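Local coordinates for protein phosphoribosyl-aminoimidazole carboxylase (Aspergillus clavatus, PDB 3K5I) that probably carboxylates 5-aminoimidazole ribonucleotide at the expense of ATP to give N5-carboxyaminoimidazole ribonucleotide in purine biosynthesis, as an ATP-grasp enzyme, at residues C303-F308 / Q323-R328; Y224-T229 / K253-A258; A358-Y363 / G375-T380. All coordinates share one frame; numbering follows the deposited sequence. Where two conformers were deposited one is given.

Interaction 1. Residues C303-F308 / Q323-R328; sequences CALSQF and QSLEIR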
ATOM      1  N   CYS A 303      -0.464   5.950  -9.554  1.00 22.69           N
ATOM      2  CA  CYS A 303       0.497   5.511 -10.552  1.00 17.11           C
ATOM      3  C   CYS A 303       1.103   4.183 -10.158  1.00 22.56           C
ATOM      4  O   CYS A 303       0.981   3.822  -8.995  1.00 16.62           O
ATOM      5  CB  CYS A 303       1.694   6.442 -10.570  1.00 11.97           C
ATOM      6  SG  CYS A 303       1.436   8.244 -10.493  1.00 13.90           S
ATOM      7  N   ALA A 304       1.787   3.495 -11.084  1.00 13.95           N
ATOM      8  CA  ALA A 304       2.429   2.215 -10.778  1.00 24.08           C
ATOM      9  C   ALA A 304       3.552   2.363  -9.796  1.00 37.10           C
ATOM     10  O   ALA A 304       3.633   1.410  -9.029  1.00 26.57           O
ATOM     11  CB  ALA A 304       2.942   1.391 -11.997  1.00 17.78           C
ATOM     12  N   LEU A 305       4.358   3.447  -9.841  1.00 15.38           N
ATOM     13  CA  LEU A 305       5.501   3.650  -8.930  1.00 20.89           C
ATOM     14  C   LEU A 305       5.152   4.899  -8.197  1.00 29.76           C
ATOM     15  O   LEU A 305       5.029   5.938  -8.821  1.00 14.15           O
ATOM     16  CB  LEU A 305       6.876   3.842  -9.609  1.00  6.49           C
ATOM     17  CG  LEU A 305       7.368   2.533 -10.195  1.00 37.58           C
ATOM     18  CD1 LEU A 305       8.613   2.935 -10.957  1.00 13.71           C
ATOM     19  CD2 LEU A 305       7.581   1.442  -9.109  1.00 21.47           C
ATOM     20  N   SER A 306       4.994   4.804  -6.889  1.00 12.66           N
ATOM     21  CA  SER A 306       4.647   6.012  -6.163  1.00  8.65           C
ATOM     22  C   SER A 306       5.922   6.784  -5.948  1.00 16.11           C
ATOM     23  O   SER A 306       7.024   6.278  -6.189  1.00 17.47           O
ATOM     24  CB  SER A 306       4.141   5.586  -4.770  1.00 10.77           C
ATOM     25  OG  SER A 306       5.290   5.421  -4.028  1.00 13.03           O
ATOM     26  N   GLN A 307       5.748   8.010  -5.472  1.00  6.71           N
ATOM     27  CA  GLN A 307       6.898   8.872  -5.232  1.00  7.00           C
ATOM     28  C   GLN A 307       7.895   8.245  -4.281  1.00 16.87           C
ATOM     29  O   GLN A 307       9.098   8.567  -4.249  1.00 14.10           O
ATOM     30  CB  GLN A 307       6.432  10.226  -4.634  1.00 15.51           C
ATOM     31  CG  GLN A 307       5.961  10.314  -3.143  1.00  6.56           C
ATOM     32  CD  GLN A 307       5.657  11.767  -2.790  1.00 22.80           C
ATOM     33  OE1 GLN A 307       6.438  12.653  -3.155  1.00 17.76           O
ATOM     34  NE2 GLN A 307       4.518  12.037  -2.120  1.00 11.55           N
ATOM     35  N   PHE A 308       7.287   7.454  -3.408  1.00 12.54           N
ATOM     36  CA  PHE A 308       7.998   6.793  -2.323  1.00 28.74           C
ATOM     37  C   PHE A 308       8.792   5.713  -2.960  1.00 39.03           C
ATOM     38  O   PHE A 308       9.958   5.754  -2.644  1.00 12.07           O
ATOM     39  CB  PHE A 308       7.151   6.441  -1.070  1.00  4.92           C
ATOM     40  CG  PHE A 308       6.251   7.596  -0.646  1.00 15.24           C
ATOM     41  CD1 PHE A 308       4.982   7.725  -1.181  1.00  9.09           C
ATOM     42  CD2 PHE A 308       6.659   8.546   0.289  1.00  3.93           C
ATOM     43  CE1 PHE A 308       4.141   8.795  -0.842  1.00 14.10           C
ATOM     44  CE2 PHE A 308       5.849   9.609   0.629  1.00 14.67           C
ATOM     45  CZ  PHE A 308       4.602   9.754   0.038  1.00  5.67           C
ATOM     46  N   GLN A 323       7.180   5.028 -17.731  1.00 22.71           N
ATOM     47  CA  GLN A 323       5.775   4.679 -17.897  1.00 23.02           C
ATOM     48  C   GLN A 323       5.083   4.580 -16.522  1.00 16.87           C
ATOM     49  O   GLN A 323       3.889   4.881 -16.402  1.00 32.22           O
ATOM     50  CB  GLN A 323       5.800   3.244 -18.480  1.00 31.52           C
ATOM     51  CG  GLN A 323       4.788   2.935 -19.583  1.00 99.75           C
ATOM     52  CD  GLN A 323       5.342   2.368 -20.898  1.00 99.75           C
ATOM     53  OE1 GLN A 323       6.338   1.628 -20.995  1.00 20.13           O
ATOM     54  NE2 GLN A 323       4.621   2.695 -21.949  1.00 27.24           N
ATOM     55  N   SER A 324       5.824   4.125 -15.510  1.00 10.79           N
ATOM     56  CA  SER A 324       5.302   3.936 -14.157  1.00 18.08           C
ATOM     57  C   SER A 324       4.925   5.156 -13.330  1.00 36.76           C
ATOM     58  O   SER A 324       4.367   5.029 -12.216  1.00 28.35           O
ATOM     59  CB  SER A 324       6.307   3.098 -13.376  1.00  9.99           C
ATOM     60  OG  SER A 324       6.480   1.796 -13.923  1.00 17.10           O
ATOM     61  N   LEU A 325       5.253   6.331 -13.862  1.00 16.26           N
ATOM     62  CA  LEU A 325       4.993   7.611 -13.199  1.00 17.63           C
ATOM     63  C   LEU A 325       3.859   8.307 -13.927  1.00 13.99           C
ATOM     64  O   LEU A 325       3.555   9.462 -13.699  1.00 33.73           O
ATOM     65  CB  LEU A 325       6.231   8.486 -13.301  1.00 26.50           C
ATOM     66  CG  LEU A 325       7.415   7.532 -13.060  1.00 23.23           C
ATOM     67  CD1 LEU A 325       8.771   8.199 -13.281  1.00 39.46           C
ATOM     68  CD2 LEU A 325       7.387   7.187 -11.620  1.00 22.31           C
ATOM     69  N   GLU A 326       3.217   7.561 -14.817  1.00 21.65           N
ATOM     70  CA  GLU A 326       2.093   8.130 -15.575  1.00  7.24           C
ATOM     71  C   GLU A 326       0.927   7.871 -14.639  1.00  8.71           C
ATOM     72  O   GLU A 326       0.908   6.825 -13.977  1.00 14.34           O
ATOM     73  CB  GLU A 326       1.854   7.265 -16.837  1.00 12.09           C
ATOM     74  CG  GLU A 326       2.440   7.828 -18.119  1.00 31.09           C
ATOM     75  CD  GLU A 326       2.626   6.822 -19.261  1.00 30.90           C
ATOM     76  OE1 GLU A 326       1.795   5.889 -19.423  1.00 22.46           O
ATOM     77  OE2 GLU A 326       3.614   6.990 -20.014  1.00 29.21           O
ATOM     78  N   ILE A 327      -0.044   8.773 -14.667  1.00 19.01           N
ATOM     79  CA  ILE A 327      -1.244   8.640 -13.838  1.00 11.05           C
ATOM     80  C   ILE A 327      -2.213   7.630 -14.412  1.00 28.32           C
ATOM     81  O   ILE A 327      -2.651   7.740 -15.559  1.00  8.25           O
ATOM     82  CB  ILE A 327      -1.878  10.010 -13.724  1.00 47.56           C
ATOM     83  CG1 ILE A 327      -0.996  10.804 -12.788  1.00  2.65           C
ATOM     84  CG2 ILE A 327      -3.385   9.995 -13.437  1.00 30.18           C
ATOM     85  CD1 ILE A 327      -1.479  12.296 -12.591  1.00 24.63           C
ATOM     86  N   ARG A 328      -2.544   6.624 -13.627  1.00 15.85           N
ATOM     87  CA  ARG A 328      -3.481   5.564 -14.071  1.00 11.02           C
ATOM     88  C   ARG A 328      -4.923   6.052 -14.247  1.00 99.75           C
ATOM     89  O   ARG A 328      -5.554   5.632 -15.194  1.00 13.38           O
ATOM     90  CB  ARG A 328      -3.545   4.465 -12.968  1.00 10.50           C
ATOM     91  CG  ARG A 328      -2.120   4.072 -12.469  1.00 22.74           C
ATOM     92  CD  ARG A 328      -1.991   2.845 -11.527  1.00 28.26           C
ATOM     93  NE  ARG A 328      -3.116   1.982 -11.793  1.00 33.08           N
ATOM     94  CZ  ARG A 328      -3.613   1.055 -10.993  1.00 63.99           C
ATOM     95  NH1 ARG A 328      -3.049   0.882  -9.813  1.00 26.73           N
ATOM     96  NH2 ARG A 328      -4.664   0.335 -11.409  1.00 35.55           N
TER
HETATM   97  O   HOH W   1      -1.377   2.160  -8.565  1.00 31.98           O
HETATM   98  O   HOH W   2       1.591   4.313 -13.821  1.00 19.66           O
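L305 and S324 meet twice, once through backbone and once through side chains. The amide of L305 donates to S324 O at 2.9 Å with an N-H...O angle of 155°, and beside this bond the leucine lays its outer branch against the serine methylene, where L305 CD1 stands 3.3 Å from S324 CB, a tight fit for two carbons. L325 starts out away from L305 but lays CD2 3.9 Å from L305 CB. C303 brings its CB against two carbonyl oxygens, 3.4 Å from S324 O and 3.5 Å from E326 O, while its sulfur touches I327 CG1 more loosely. A water bridges the two loops, accepting from A304 N and donating to E326 O. On the remaining flank the aliphatic part of R328 runs alongside the backbone of C303, with R328 CG 3.5 Å from C303 CA; the chain then bends at chi3 (26°), bringing NH1 to a water that also binds C303 O, and the guanidinium group also binds E301 O and Q329 OE1 of the second subunit. S324 OG hydrogen-bonds N357 N of the second subunit. Farther along, S306 is the N-cap of helix 307-315: its OG accepts a weak bond from F308 N, and S306 N binds D309 OD2. Y224 OH binds L305 O and fixes the loop from strand 221-232. The whole is a loop-to-loop contact at the base of a capped helix, between the start of helix 307-315 and the loop leading to strand 331-337, beside the dimer interface.

Interaction 2. Residues Y224-T229 / K253-A258; sequences YPTVET and KAQELA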
ATOM      1  N   TYR A 224       6.359  13.665 -12.458  1.00 30.99           N
ATOM      2  CA  TYR A 224       4.983  13.235 -12.524  1.00 18.69           C
ATOM      3  C   TYR A 224       4.173  14.353 -13.138  1.00  7.59           C
ATOM      4  O   TYR A 224       4.704  15.472 -13.319  1.00 10.05           O
ATOM      5  CB  TYR A 224       4.481  12.844 -11.131  1.00 24.90           C
ATOM      6  CG  TYR A 224       5.094  11.558 -10.538  1.00  8.22           C
ATOM      7  CD1 TYR A 224       6.291  11.619  -9.807  1.00 24.80           C
ATOM      8  CD2 TYR A 224       4.439  10.324 -10.613  1.00  6.24           C
ATOM      9  CE1 TYR A 224       6.842  10.499  -9.218  1.00  8.31           C
ATOM     10  CE2 TYR A 224       4.990   9.179 -10.007  1.00 15.91           C
ATOM     11  CZ  TYR A 224       6.170   9.238  -9.321  1.00 13.84           C
ATOM     12  OH  TYR A 224       6.672   8.062  -8.738  1.00 17.66           O
ATOM     13  N   PRO A 225       2.902  14.106 -13.451  1.00 24.73           N
ATOM     14  CA  PRO A 225       2.132  15.208 -14.041  1.00 13.43           C
ATOM     15  C   PRO A 225       1.938  16.372 -13.054  1.00 17.77           C
ATOM     16  O   PRO A 225       2.091  16.248 -11.824  1.00 16.28           O
ATOM     17  CB  PRO A 225       0.780  14.561 -14.327  1.00 19.44           C
ATOM     18  CG  PRO A 225       1.129  13.136 -14.660  1.00  8.50           C
ATOM     19  CD  PRO A 225       2.209  12.815 -13.606  1.00 24.81           C
ATOM     20  N   THR A 226       1.662  17.550 -13.599  1.00 22.78           N
ATOM     21  CA  THR A 226       1.424  18.749 -12.804  1.00 28.66           C
ATOM     22  C   THR A 226       0.039  18.510 -12.176  1.00  7.02           C
ATOM     23  O   THR A 226      -0.917  17.991 -12.820  1.00 15.54           O
ATOM     24  CB  THR A 226       1.266  19.950 -13.752  1.00 67.76           C
ATOM     25  OG1 THR A 226       2.420  20.092 -14.594  1.00 24.15           O
ATOM     26  CG2 THR A 226       0.917  21.238 -13.011  1.00 34.76           C
ATOM     27  N   VAL A 227      -0.031  18.796 -10.885  1.00 11.55           N
ATOM     28  CA  VAL A 227      -1.248  18.692 -10.069  1.00 18.33           C
ATOM     29  C   VAL A 227      -1.630  20.095  -9.547  1.00 12.39           C
ATOM     30  O   VAL A 227      -0.841  21.075  -9.566  1.00 30.51           O
ATOM     31  CB  VAL A 227      -1.185  17.698  -8.900  1.00 11.20           C
ATOM     32  CG1 VAL A 227      -0.886  16.276  -9.404  1.00  7.73           C
ATOM     33  CG2 VAL A 227      -0.189  18.171  -7.976  1.00  8.49           C
ATOM     34  N   GLU A 228      -2.900  20.222  -9.178  1.00 27.52           N
ATOM     35  CA  GLU A 228      -3.489  21.476  -8.720  1.00  7.84           C
ATOM     36  C   GLU A 228      -3.663  21.291  -7.241  1.00 45.30           C
ATOM     37  O   GLU A 228      -4.276  20.301  -6.832  1.00  7.92           O
ATOM     38  CB  GLU A 228      -4.936  21.383  -9.222  1.00 11.71           C
ATOM     39  CG  GLU A 228      -5.831  22.373  -8.515  1.00 10.91           C
ATOM     40  CD  GLU A 228      -7.178  22.414  -9.193  1.00 55.82           C
ATOM     41  OE1 GLU A 228      -7.464  21.610 -10.101  1.00 13.71           O
ATOM     42  OE2 GLU A 228      -7.982  23.257  -8.799  1.00 17.11           O
ATOM     43  N   THR A 229      -3.181  22.228  -6.440  1.00 16.38           N
ATOM     44  CA  THR A 229      -3.337  22.023  -5.023  1.00 12.30           C
ATOM     45  C   THR A 229      -4.163  23.126  -4.407  1.00 34.65           C
ATOM     46  O   THR A 229      -4.226  24.225  -4.939  1.00  6.11           O
ATOM     47  CB  THR A 229      -1.944  22.072  -4.336  1.00 65.53           C
ATOM     48  OG1 THR A 229      -1.189  23.247  -4.690  1.00 18.32           O
ATOM     49  CG2 THR A 229      -1.147  20.957  -4.898  1.00 21.07           C
ATOM     50  N   LYS A 253       4.820  24.754 -19.117  1.00 38.72           N
ATOM     51  CA  LYS A 253       5.683  25.782 -18.577  1.00 13.50           C
ATOM     52  C   LYS A 253       5.961  25.368 -17.136  1.00 39.52           C
ATOM     53  O   LYS A 253       7.054  25.545 -16.624  1.00 13.83           O
ATOM     54  CB  LYS A 253       5.087  27.189 -18.646  1.00 53.01           C
ATOM     55  CG  LYS A 253       6.184  28.256 -18.478  1.00 97.75           C
ATOM     56  CD  LYS A 253       6.052  29.126 -17.211  1.00 99.75           C
ATOM     57  CE  LYS A 253       7.203  30.141 -16.999  1.00 99.75           C
ATOM     58  NZ  LYS A 253       6.972  31.425 -16.212  1.00 54.01           N
ATOM     59  N   ALA A 254       4.951  24.818 -16.479  1.00 23.80           N
ATOM     60  CA  ALA A 254       5.041  24.350 -15.108  1.00 24.73           C
ATOM     61  C   ALA A 254       6.163  23.297 -14.985  1.00 36.07           C
ATOM     62  O   ALA A 254       7.070  23.366 -14.145  1.00 17.63           O
ATOM     63  CB  ALA A 254       3.705  23.685 -14.830  1.00 27.32           C
ATOM     64  N   GLN A 255       6.100  22.279 -15.833  1.00 24.30           N
ATOM     65  CA  GLN A 255       7.094  21.220 -15.823  1.00 22.18           C
ATOM     66  C   GLN A 255       8.567  21.633 -16.006  1.00 13.61           C
ATOM     67  O   GLN A 255       9.475  21.127 -15.326  1.00 36.85           O
ATOM     68  CB  GLN A 255       6.641  20.183 -16.843  1.00 21.16           C
ATOM     69  CG  GLN A 255       5.291  19.557 -16.485  1.00 20.67           C
ATOM     70  CD  GLN A 255       5.496  18.272 -15.696  1.00 38.52           C
ATOM     71  OE1 GLN A 255       6.433  17.520 -15.933  1.00 12.16           O
ATOM     72  NE2 GLN A 255       4.690  18.072 -14.679  1.00 17.21           N
ATOM     73  N   GLU A 256       8.785  22.552 -16.957  1.00 25.96           N
ATOM     74  CA  GLU A 256      10.079  23.141 -17.307  1.00 40.91           C
ATOM     75  C   GLU A 256      10.565  23.920 -16.114  1.00 20.14           C
ATOM     76  O   GLU A 256      11.681  23.806 -15.590  1.00 26.70           O
ATOM     77  CB  GLU A 256       9.856  24.196 -18.393  1.00 25.15           C
ATOM     78  CG  GLU A 256       9.593  23.452 -19.689  1.00 14.75           C
ATOM     79  CD  GLU A 256       9.123  24.265 -20.888  1.00 99.75           C
ATOM     80  OE1 GLU A 256       9.011  23.606 -21.942  1.00 39.66           O
ATOM     81  OE2 GLU A 256       8.882  25.496 -20.811  1.00 99.75           O
ATOM     82  N   LEU A 257       9.636  24.707 -15.631  1.00 20.65           N
ATOM     83  CA  LEU A 257       9.957  25.506 -14.466  1.00 23.38           C
ATOM     84  C   LEU A 257      10.483  24.628 -13.336  1.00 29.83           C
ATOM     85  O   LEU A 257      11.536  24.894 -12.764  1.00 25.15           O
ATOM     86  CB  LEU A 257       8.676  26.207 -14.038  1.00 26.85           C
ATOM     87  CG  LEU A 257       9.017  26.968 -12.764  1.00 28.37           C
ATOM     88  CD1 LEU A 257      10.381  27.691 -12.819  1.00 30.93           C
ATOM     89  CD2 LEU A 257       7.852  27.915 -12.409  1.00 30.73           C
ATOM     90  N   ALA A 258       9.742  23.559 -13.057  1.00 37.45           N
ATOM     91  CA  ALA A 258      10.087  22.629 -11.992  1.00 30.02           C
ATOM     92  C   ALA A 258      11.404  21.921 -12.170  1.00 99.75           C
ATOM     93  O   ALA A 258      12.120  21.694 -11.187  1.00 24.03           O
ATOM     94  CB  ALA A 258       9.021  21.590 -11.808  1.00 25.59           C
TER
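The carboxamide of Q255 meets strand 221-232 by its NH2 edge, and both acceptors lie close to the plane of the amide. The setting is a helix packed on an antiparallel sheet within the ATP-grasp domain: helix 248-263 places L257 and A258 on strand 269-278, while Q255 reaches strand 221-232. One acceptor is Y224 O, reached from Q255 NE2 at 2.9 Å with an N-H...O angle of 161° and with the donor in the plane of that peptide carbonyl. The other is T226 OG1, 3.0 Å from the same Q255 NE2 and straighter, at 168°. Two bonds in one plane, joined by a third from Q255 OE1 to S223 OG, fix the rotation of the amide and its flip. The glutamine chain bends at chi2 (-94°), which turns the amide from the helix flank onto the strand; the two side chains run past one another, Q255 toward the strand and T226 toward the helix. T226 OG1, accepting from Q255 NE2, also makes a weak hydrogen bond to N251 O of the helix, which would use its proton. Next to the polar pair, A254 CB settles against the threonine fork, 3.8 Å from T226 OG1 and 4.1 Å from T226 CG2.

Interaction 3. Residues A358-Y363 / G375-T380; sequences ASIHLY and GHITVT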
ATOM      1  N   ALA A 358     -12.228   5.391  -1.980  1.00 14.06           N
ATOM      2  CA  ALA A 358     -11.398   6.206  -1.151  1.00 10.60           C
ATOM      3  C   ALA A 358     -10.366   5.393  -0.402  1.00 29.35           C
ATOM      4  O   ALA A 358     -10.704   4.460   0.330  1.00 25.77           O
ATOM      5  CB  ALA A 358     -12.340   6.950  -0.211  1.00 18.45           C
ATOM      6  N   SER A 359      -9.094   5.749  -0.583  1.00 20.56           N
ATOM      7  CA  SER A 359      -8.067   4.994   0.103  1.00 23.23           C
ATOM      8  C   SER A 359      -7.700   5.817   1.317  1.00 21.67           C
ATOM      9  O   SER A 359      -7.337   6.979   1.176  1.00 10.39           O
ATOM     10  CB  SER A 359      -6.881   4.786  -0.850  0.50  1.00           C
ATOM     11  OG  SER A 359      -5.659   4.485  -0.208  0.50  4.11           O
ATOM     12  N   ILE A 360      -7.815   5.189   2.488  1.00 14.89           N
ATOM     13  CA  ILE A 360      -7.514   5.886   3.728  1.00  8.97           C
ATOM     14  C   ILE A 360      -6.112   5.659   4.277  1.00 14.80           C
ATOM     15  O   ILE A 360      -5.697   4.537   4.360  1.00  3.71           O
ATOM     16  CB  ILE A 360      -8.514   5.476   4.829  1.00  8.06           C
ATOM     17  CG1 ILE A 360      -9.979   5.758   4.384  1.00  9.53           C
ATOM     18  CG2 ILE A 360      -8.057   6.068   6.152  1.00 19.71           C
ATOM     19  CD1 ILE A 360     -11.190   4.912   4.800  1.00 30.14           C
ATOM     20  N   HIS A 361      -5.410   6.726   4.662  1.00  6.81           N
ATOM     21  CA  HIS A 361      -4.083   6.620   5.206  1.00 22.99           C
ATOM     22  C   HIS A 361      -4.052   7.442   6.446  1.00 14.22           C
ATOM     23  O   HIS A 361      -4.033   8.678   6.336  1.00  8.67           O
ATOM     24  CB  HIS A 361      -3.076   7.299   4.242  1.00 26.02           C
ATOM     25  CG  HIS A 361      -2.973   6.620   2.913  1.00 39.75           C
ATOM     26  ND1 HIS A 361      -1.844   5.922   2.538  1.00 22.05           N
ATOM     27  CD2 HIS A 361      -3.849   6.531   1.877  1.00 14.93           C
ATOM     28  CE1 HIS A 361      -2.045   5.406   1.335  1.00 25.96           C
ATOM     29  NE2 HIS A 361      -3.250   5.754   0.917  1.00 32.46           N
ATOM     30  N   LEU A 362      -3.959   6.780   7.592  1.00 18.59           N
ATOM     31  CA  LEU A 362      -3.819   7.491   8.873  1.00  1.00           C
ATOM     32  C   LEU A 362      -2.325   7.320   9.181  1.00 17.82           C
ATOM     33  O   LEU A 362      -1.728   6.250   8.987  1.00  1.00           O
ATOM     34  CB  LEU A 362      -4.590   6.782  10.006  1.00  1.00           C
ATOM     35  CG  LEU A 362      -6.088   6.933   9.743  1.00 17.91           C
ATOM     36  CD1 LEU A 362      -6.981   6.002  10.578  1.00 23.65           C
ATOM     37  CD2 LEU A 362      -6.419   8.413   9.997  1.00 33.24           C
ATOM     38  N   TYR A 363      -1.745   8.396   9.710  1.00 24.25           N
ATOM     39  CA  TYR A 363      -0.336   8.486  10.083  1.00 11.55           C
ATOM     40  C   TYR A 363       0.171   7.887  11.408  1.00 15.24           C
ATOM     41  O   TYR A 363       1.402   7.863  11.587  1.00 15.23           O
ATOM     42  CB  TYR A 363       0.113   9.949  10.067  1.00  2.70           C
ATOM     43  CG  TYR A 363      -0.045  10.505   8.640  1.00 21.41           C
ATOM     44  CD1 TYR A 363      -0.054  11.874   8.394  1.00 18.53           C
ATOM     45  CD2 TYR A 363      -0.206   9.653   7.538  1.00 15.36           C
ATOM     46  CE1 TYR A 363      -0.301  12.348   7.096  1.00 15.39           C
ATOM     47  CE2 TYR A 363      -0.417  10.143   6.205  1.00 24.50           C
ATOM     48  CZ  TYR A 363      -0.447  11.497   5.992  1.00 15.30           C
ATOM     49  OH  TYR A 363      -0.619  12.062   4.708  1.00 18.21           O
ATOM     50  N   GLY A 375      -3.336  12.428   8.570  1.00  2.76           N
ATOM     51  CA  GLY A 375      -3.568  11.315   7.689  1.00  1.00           C
ATOM     52  C   GLY A 375      -4.069  11.986   6.367  1.00 13.67           C
ATOM     53  O   GLY A 375      -4.042  13.198   6.263  1.00 14.36           O
ATOM     54  N   HIS A 376      -4.446  11.217   5.348  1.00 10.06           N
ATOM     55  CA  HIS A 376      -4.955  11.671   4.054  1.00 25.52           C
ATOM     56  C   HIS A 376      -5.820  10.584   3.474  1.00 17.86           C
ATOM     57  O   HIS A 376      -5.695   9.429   3.866  1.00  6.16           O
ATOM     58  CB  HIS A 376      -3.884  12.124   3.059  1.00 19.34           C
ATOM     59  CG  HIS A 376      -3.132  11.002   2.388  1.00  8.58           C
ATOM     60  ND1 HIS A 376      -1.898  10.585   2.843  1.00 14.14           N
ATOM     61  CD2 HIS A 376      -3.382  10.270   1.267  1.00  6.85           C
ATOM     62  CE1 HIS A 376      -1.420   9.647   2.040  1.00  7.01           C
ATOM     63  NE2 HIS A 376      -2.306   9.425   1.076  1.00  8.41           N
ATOM     64  N   ILE A 377      -6.725  10.999   2.585  1.00 12.19           N
ATOM     65  CA  ILE A 377      -7.648  10.094   1.920  1.00 22.43           C
ATOM     66  C   ILE A 377      -7.398  10.376   0.466  1.00 24.48           C
ATOM     67  O   ILE A 377      -7.273  11.543   0.038  1.00 16.32           O
ATOM     68  CB  ILE A 377      -9.114  10.499   1.987  1.00 34.66           C
ATOM     69  CG1 ILE A 377      -9.482  10.786   3.429  1.00 22.16           C
ATOM     70  CG2 ILE A 377     -10.002   9.353   1.390  1.00 10.76           C
ATOM     71  CD1 ILE A 377      -9.027   9.665   4.304  1.00  8.44           C
ATOM     72  N   THR A 378      -7.300   9.293  -0.290  1.00 17.94           N
ATOM     73  CA  THR A 378      -7.094   9.543  -1.712  1.00  3.73           C
ATOM     74  C   THR A 378      -8.254   8.885  -2.446  1.00 12.10           C
ATOM     75  O   THR A 378      -8.461   7.683  -2.293  1.00  5.33           O
ATOM     76  CB  THR A 378      -5.739   8.970  -2.283  1.00 14.56           C
ATOM     77  OG1 THR A 378      -4.633   9.735  -1.848  1.00 17.84           O
ATOM     78  CG2 THR A 378      -5.679   9.149  -3.799  1.00  9.23           C
ATOM     79  N   VAL A 379      -8.942   9.657  -3.275  1.00 10.42           N
ATOM     80  CA  VAL A 379     -10.046   9.047  -4.068  1.00 25.31           C
ATOM     81  C   VAL A 379      -9.775   9.006  -5.594  1.00 14.50           C
ATOM     82  O   VAL A 379      -9.400  10.014  -6.230  1.00 15.66           O
ATOM     83  CB  VAL A 379     -11.370   9.780  -3.760  1.00 40.66           C
ATOM     84  CG1 VAL A 379     -12.526   9.269  -4.593  1.00 18.81           C
ATOM     85  CG2 VAL A 379     -11.669   9.619  -2.313  1.00 11.18           C
ATOM     86  N   THR A 380      -9.930   7.832  -6.204  1.00  5.79           N
ATOM     87  CA  THR A 380      -9.662   7.740  -7.651  1.00  8.50           C
ATOM     88  C   THR A 380     -11.001   7.603  -8.420  1.00 20.50           C
ATOM     89  O   THR A 380     -12.073   7.449  -7.841  1.00 34.53           O
ATOM     90  CB  THR A 380      -8.896   6.447  -7.891  1.00 28.29           C
ATOM     91  OG1 THR A 380      -9.639   5.368  -7.305  1.00 18.01           O
ATOM     92  CG2 THR A 380      -7.606   6.473  -7.142  1.00 18.42           C
TER
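The imidazoles of H361 and H376 lie in an offset stack, their centroids 4.2 Å apart and their planes only 12° from parallel. H376 NE2 sits over one face of the H361 ring, displaced toward the rim, and the slippage leaves H361 CB over the face of the H376 ring, 3.8 Å from its centroid. H376 takes up this pose because its CG stands between backbone N and carbonyl carbon (chi1 77°), which draws the ring across the strand pair toward H361 and Y363. Y363 then meets H376 rim to rim, with planes at 58°, and Y363 OH shares a hydrogen bond of 2.7 Å with H376 ND1; either may be the donor. The tyrosine ring lies flat over the backbone of G375, whose CA stands 3.4 Å from the Y363 ring centroid in a CH-pi contact. Second-shell groups steady the cluster: E301 OE2 binds H361 NE2, and the H297 ring stacks on H376. The backbone beneath is paired in antiparallel fashion, S359 with T378 and H361 with H376 being the hydrogen-bonded pairs. On the face away from the histidines A358, I360, I377 and V379 pack together; A358 CB lies tightly against V379 CG2 at 3.5 Å, and I360 and I377 run side by side toward helix 344-352. This is the edge hairpin of the C-terminal domain, with strand 358-362 outermost in its chain's sheet, next to the second subunit, and with the Y363 side chain about 7 Å from bound 5-aminoimidazole ribonucleotide.

How the interactions relate
Interactions 1 and 2 touch directly through Y224 of 224-229, whose probable hydrogen bond to 303-308 and packing on L325 tie the strand to the loops. Interaction 3 touches neither, its nearest atoms lying about 6 Å from interaction 1 and about 10 Å from interaction 2, yet 2 and 3 draw on the same eight-stranded sheet, at its ATP-grasp part and its outer C-terminal edge. Interactions 2 and 3 are buried, while 1 is partly exposed and uses water; 1 and 3 also reach the second subunit, unlike 2. Chemistry follows place: mixed loop contacts in 1, one amide in 2, stacked rings and a strand ladder in 3.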